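Local coordinates for alpha-galactosidase (Lactobacillus brevis, PDB 3MI6), which probably releases terminal, non-reducing alpha-D-galactose residues from alpha-D-galactosides such as galacto-oligosaccharides and galactomannans by hydrolysis, as a glycoside hydrolase of family 36, at residues D[238-241]-D[246-249]. Sequence-based numbering, arbitrary orientation.
Sequences PQTT and AVFG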
loop_
_atom_site.group_PDB
_atom_site.type_symbol
_atom_site.label_atom_id
_atom_site.label_comp_id
_atom_site.label_asym_id
_atom_site.label_seq_id
_atom_site.Cartn_x
_atom_site.Cartn_y
_atom_site.Cartn_z
ATOM N N PRO D 238 5.815 -12.089 -0.372
ATOM C CA PRO D 238 4.836 -10.981 -0.366
ATOM C C PRO D 238 3.470 -11.338 -0.937
ATOM O O PRO D 238 2.487 -10.733 -0.519
ATOM C CB PRO D 238 5.501 -9.922 -1.244
ATOM C CG PRO D 238 6.975 -10.201 -1.092
ATOM C CD PRO D 238 7.073 -11.706 -1.038
ATOM N N GLN D 239 3.406 -12.302 -1.852
ATOM C CA GLN D 239 2.147 -12.666 -2.490
ATOM C C GLN D 239 1.578 -13.983 -2.017
ATOM O O GLN D 239 0.548 -14.429 -2.499
ATOM C CB GLN D 239 2.293 -12.702 -4.008
ATOM C CG GLN D 239 1.863 -11.418 -4.662
ATOM C CD GLN D 239 2.876 -10.306 -4.468
ATOM O OE1 GLN D 239 2.506 -9.177 -4.117
ATOM N NE2 GLN D 239 4.168 -10.616 -4.700
ATOM N N THR D 240 2.263 -14.622 -1.090
ATOM C CA THR D 240 1.719 -15.820 -0.485
ATOM C C THR D 240 0.404 -15.551 0.257
ATOM O O THR D 240 0.243 -14.533 0.924
ATOM C CB THR D 240 2.717 -16.439 0.471
ATOM O OG1 THR D 240 3.872 -16.819 -0.272
ATOM C CG2 THR D 240 2.114 -17.669 1.136
ATOM N N THR D 241 -0.522 -16.491 0.109
ATOM C CA THR D 241 -1.825 -16.438 0.738
ATOM C C THR D 241 -2.153 -17.806 1.344
ATOM O O THR D 241 -1.291 -18.676 1.455
ATOM C CB THR D 241 -2.910 -16.092 -0.290
ATOM O OG1 THR D 241 -3.034 -17.170 -1.217
ATOM C CG2 THR D 241 -2.555 -14.852 -1.054
ATOM N N ALA D 246 5.001 -19.475 -1.307
ATOM C CA ALA D 246 6.085 -19.872 -0.399
ATOM C C ALA D 246 5.985 -19.239 0.970
ATOM O O ALA D 246 5.675 -18.063 1.094
ATOM C CB ALA D 246 7.416 -19.508 -0.999
ATOM N N VAL D 247 6.306 -20.017 1.995
ATOM C CA VAL D 247 6.174 -19.581 3.382
ATOM C C VAL D 247 6.874 -20.524 4.352
ATOM O O VAL D 247 6.751 -21.741 4.252
ATOM C CB VAL D 247 4.710 -19.497 3.819
ATOM C CG1 VAL D 247 3.925 -20.750 3.390
ATOM C CG2 VAL D 247 4.651 -19.318 5.321
ATOM N N PHE D 248 7.618 -19.946 5.288
ATOM C CA PHE D 248 8.211 -20.700 6.380
ATOM C C PHE D 248 7.369 -20.570 7.631
ATOM O O PHE D 248 6.732 -19.547 7.863
ATOM C CB PHE D 248 9.602 -20.174 6.661
ATOM C CG PHE D 248 10.566 -20.432 5.555
ATOM C CD1 PHE D 248 10.776 -19.484 4.571
ATOM C CD2 PHE D 248 11.248 -21.634 5.486
ATOM C CE1 PHE D 248 11.678 -19.726 3.546
ATOM C CE2 PHE D 248 12.132 -21.882 4.461
ATOM C CZ PHE D 248 12.353 -20.926 3.490
ATOM N N GLY D 249 7.366 -21.619 8.434
ATOM C CA GLY D 249 6.634 -21.623 9.685
ATOM C C GLY D 249 7.558 -22.021 10.805
ATOM O O GLY D 249 8.341 -22.947 10.665
#
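Thr-240 faces Ala-246 in the long loop that joins strands 233-236 and 247-252, and their CA atoms, 6.0 Å apart, are the nearest pair between the two segments. Segment 238-241 is irregular loop; segment 246-249 enters its strand at Val-247. One hydrogen bond spans the gap: the hydroxyl OG1 of Thr-240 donates to O of Ala-246 at 2.6 Å. It meets the carbonyl at a C=O...OG1 angle of 126° and stands 31° away from the carbonyl plane. N of Ala-246 lies 3.1 Å from OG1 of Thr-240 as well, but is not lined up for a hydrogen bond. Strands 233-236 and 247-252 form a beta hairpin in the large antiparallel sheet of the N-terminal domain, and backbone bonds from Ala-246 to Arg-237 and from Phe-248 to Leu-235 zip them together. The threonine thus ties the long hairpin loop to the last residue before the second strand. With chi1 at -62°, CG2 lies anti to the backbone N and is turned toward Val-247, reaching its CB at 4.2 Å; the two side chains run roughly perpendicular. Helix 305-319 packs against this pair, Met-305 touching Thr-240 and Leu-308 touching Val-247. On the loop, the backbone O of Thr-240 accepts a hydrogen bond from Arg-208, while Gln-239 packs on Gln-239 of the second subunit.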